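Local coordinates for hypothetical 30.2 KD protein c25g10.02 IN chromosome I (Schizosaccharomyces pombe, PDB 1KCF) that resolves Holliday junctions as a homodimeric mitochondrial endonuclease of the RuvC family, cutting four-way DNA junctions at the point of strand exchange, at residues Phe56-Asn60 and Met239-Ala243. Numbering follows the deposited sequence.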
ATOM      1  N   PHE A  56     -21.369  -6.490   5.696  1.00 38.73           N
ATOM      2  CA  PHE A  56     -22.053  -5.682   4.691  1.00 38.51           C
ATOM      3  C   PHE A  56     -23.464  -5.446   5.218  1.00 39.90           C
ATOM      4  O   PHE A  56     -24.220  -6.395   5.426  1.00 38.13           O
ATOM      5  CB  PHE A  56     -22.069  -6.438   3.355  1.00 38.91           C
ATOM      6  CG  PHE A  56     -22.625  -5.645   2.200  1.00 38.74           C
ATOM      7  CD1 PHE A  56     -22.168  -4.361   1.931  1.00 37.49           C
ATOM      8  CD2 PHE A  56     -23.590  -6.199   1.362  1.00 41.78           C
ATOM      9  CE1 PHE A  56     -22.660  -3.636   0.848  1.00 38.54           C
ATOM     10  CE2 PHE A  56     -24.090  -5.482   0.274  1.00 40.10           C
ATOM     11  CZ  PHE A  56     -23.621  -4.196   0.019  1.00 40.83           C
ATOM     12  N   ALA A  57     -23.810  -4.182   5.446  1.00 40.85           N
ATOM     13  CA  ALA A  57     -25.118  -3.850   5.994  1.00 41.38           C
ATOM     14  C   ALA A  57     -25.735  -2.564   5.452  1.00 43.11           C
ATOM     15  O   ALA A  57     -25.093  -1.807   4.729  1.00 43.84           O
ATOM     16  CB  ALA A  57     -25.011  -3.760   7.503  1.00 39.91           C
ATOM     17  N   SER A  58     -26.993  -2.334   5.822  1.00 45.74           N
ATOM     18  CA  SER A  58     -27.740  -1.145   5.411  1.00 50.16           C
ATOM     19  C   SER A  58     -28.568  -0.639   6.589  1.00 52.34           C
ATOM     20  O   SER A  58     -28.975  -1.421   7.451  1.00 50.38           O
ATOM     21  CB  SER A  58     -28.673  -1.473   4.241  1.00 49.85           C
ATOM     22  OG  SER A  58     -27.948  -1.917   3.107  1.00 51.25           O
ATOM     23  N   GLN A  59     -28.813   0.667   6.632  1.00 56.21           N
ATOM     24  CA  GLN A  59     -29.597   1.238   7.716  1.00 60.48           C
ATOM     25  C   GLN A  59     -31.070   1.215   7.347  1.00 64.03           C
ATOM     26  O   GLN A  59     -31.465   1.678   6.277  1.00 63.93           O
ATOM     27  CB  GLN A  59     -29.160   2.671   8.012  1.00 62.08           C
ATOM     28  CG  GLN A  59     -29.748   3.221   9.298  1.00 62.14           C
ATOM     29  CD  GLN A  59     -28.683   3.717  10.254  1.00 64.11           C
ATOM     30  OE1 GLN A  59     -28.005   4.711   9.985  1.00 64.96           O
ATOM     31  NE2 GLN A  59     -28.525   3.022  11.377  1.00 65.22           N
ATOM     32  N   ASN A  60     -31.872   0.667   8.255  1.00 68.08           N
ATOM     33  CA  ASN A  60     -33.311   0.528   8.076  1.00 73.21           C
ATOM     34  C   ASN A  60     -34.063   1.845   8.276  1.00 75.40           C
ATOM     35  O   ASN A  60     -33.525   2.806   8.830  1.00 75.68           O
ATOM     36  CB  ASN A  60     -33.827  -0.521   9.065  1.00 75.38           C
ATOM     37  CG  ASN A  60     -35.207  -1.013   8.728  1.00 75.96           C
ATOM     38  OD1 ASN A  60     -35.475  -1.416   7.596  1.00 80.04           O
ATOM     39  ND2 ASN A  60     -36.093  -1.001   9.714  1.00 77.48           N
ATOM     40  N   MET A 239     -22.690   3.532  11.062  1.00 44.83           N
ATOM     41  CA  MET A 239     -24.020   3.856  10.577  1.00 47.90           C
ATOM     42  C   MET A 239     -24.800   4.642  11.617  1.00 48.11           C
ATOM     43  O   MET A 239     -25.586   5.521  11.271  1.00 48.78           O
ATOM     44  CB  MET A 239     -24.764   2.579  10.200  1.00 47.62           C
ATOM     45  CG  MET A 239     -24.215   1.925   8.945  1.00 51.61           C
ATOM     46  SD  MET A 239     -24.754   0.218   8.759  1.00 56.52           S
ATOM     47  CE  MET A 239     -26.488   0.433   8.734  1.00 54.38           C
ATOM     48  N   ARG A 240     -24.576   4.335  12.891  1.00 48.93           N
ATOM     49  CA  ARG A 240     -25.268   5.045  13.952  1.00 49.85           C
ATOM     50  C   ARG A 240     -24.721   6.458  14.062  1.00 50.38           C
ATOM     51  O   ARG A 240     -25.470   7.389  14.360  1.00 51.31           O
ATOM     52  CB  ARG A 240     -25.125   4.307  15.288  1.00 53.32           C
ATOM     53  CG  ARG A 240     -25.758   2.918  15.288  1.00 60.14           C
ATOM     54  CD  ARG A 240     -25.821   2.317  16.690  1.00 65.43           C
ATOM     55  NE  ARG A 240     -26.895   2.900  17.492  1.00 70.49           N
ATOM     56  CZ  ARG A 240     -27.145   2.581  18.759  1.00 72.31           C
ATOM     57  NH1 ARG A 240     -26.399   1.679  19.381  1.00 74.06           N
ATOM     58  NH2 ARG A 240     -28.145   3.163  19.405  1.00 75.81           N
ATOM     59  N   TRP A 241     -23.422   6.628  13.812  1.00 48.36           N
ATOM     60  CA  TRP A 241     -22.825   7.959  13.874  1.00 47.03           C
ATOM     61  C   TRP A 241     -23.508   8.847  12.855  1.00 46.71           C
ATOM     62  O   TRP A 241     -23.871   9.983  13.152  1.00 46.83           O
ATOM     63  CB  TRP A 241     -21.328   7.933  13.553  1.00 46.10           C
ATOM     64  CG  TRP A 241     -20.490   7.164  14.515  1.00 45.54           C
ATOM     65  CD1 TRP A 241     -20.816   6.814  15.791  1.00 44.11           C
ATOM     66  CD2 TRP A 241     -19.172   6.651  14.280  1.00 44.93           C
ATOM     67  NE1 TRP A 241     -19.786   6.113  16.367  1.00 44.60           N
ATOM     68  CE2 TRP A 241     -18.763   5.996  15.463  1.00 43.94           C
ATOM     69  CE3 TRP A 241     -18.295   6.681  13.188  1.00 45.08           C
ATOM     70  CZ2 TRP A 241     -17.513   5.372  15.583  1.00 42.10           C
ATOM     71  CZ3 TRP A 241     -17.050   6.060  13.308  1.00 42.67           C
ATOM     72  CH2 TRP A 241     -16.675   5.415  14.498  1.00 41.82           C
ATOM     73  N   GLN A 242     -23.678   8.321  11.647  1.00 47.41           N
ATOM     74  CA  GLN A 242     -24.304   9.078  10.573  1.00 49.15           C
ATOM     75  C   GLN A 242     -25.739   9.441  10.937  1.00 50.87           C
ATOM     76  O   GLN A 242     -26.228  10.512  10.575  1.00 52.36           O
ATOM     77  CB  GLN A 242     -24.285   8.274   9.267  1.00 47.72           C
ATOM     78  CG  GLN A 242     -22.920   7.707   8.889  1.00 46.25           C
ATOM     79  CD  GLN A 242     -21.788   8.686   9.129  1.00 47.20           C
ATOM     80  OE1 GLN A 242     -21.816   9.819   8.641  1.00 49.32           O
ATOM     81  NE2 GLN A 242     -20.780   8.254   9.885  1.00 41.27           N
ATOM     82  N   ALA A 243     -26.412   8.543  11.649  1.00 50.60           N
ATOM     83  CA  ALA A 243     -27.785   8.782  12.066  1.00 52.15           C
ATOM     84  C   ALA A 243     -27.797   9.922  13.078  1.00 52.82           C
ATOM     85  O   ALA A 243     -28.579  10.865  12.957  1.00 54.37           O
ATOM     86  CB  ALA A 243     -28.376   7.521  12.689  1.00 50.94           C
TER
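The carbonyl oxygen of Met239 takes the helical hydrogen bond from Ala243 N (3.2 Å), and the side-chain amide of Gln59 comes in beside it, its CD 3.7 Å from Met239 O. Gln59 is long enough to span the gap from strand to helix: CG stands anti to the backbone N (chi1 -169°), and a bend at chi2 brings the amide to the helix backbone. Met239 runs the opposite way alongside it. Met239 SD sits 4.2 Å from Ala57 CB, and the methyl turns in beside Gln59 CB, though its exact position is doubtful. An unbranched, flexible thioether suits this buried place, where Val42 and Val65 of the flanking strands also touch it. The fold is RNase H-like: strand 52-59 lies between strands 42-47 and 65-73, and helix 224-253 packs on this sheet; the axes of strand 56-59 and helix 239-243 come within 9.9 Å, running the same way at an angle of 20°. The same helix carries Asp230, assigned to the magnesium site, nearer its start and well away from this contact. Small Ala57 lets the methionine lie close to the sheet. Ser58, pointing away from the helix, has its OG hydrogen-bonded to His68 NE2 and Arg41 N.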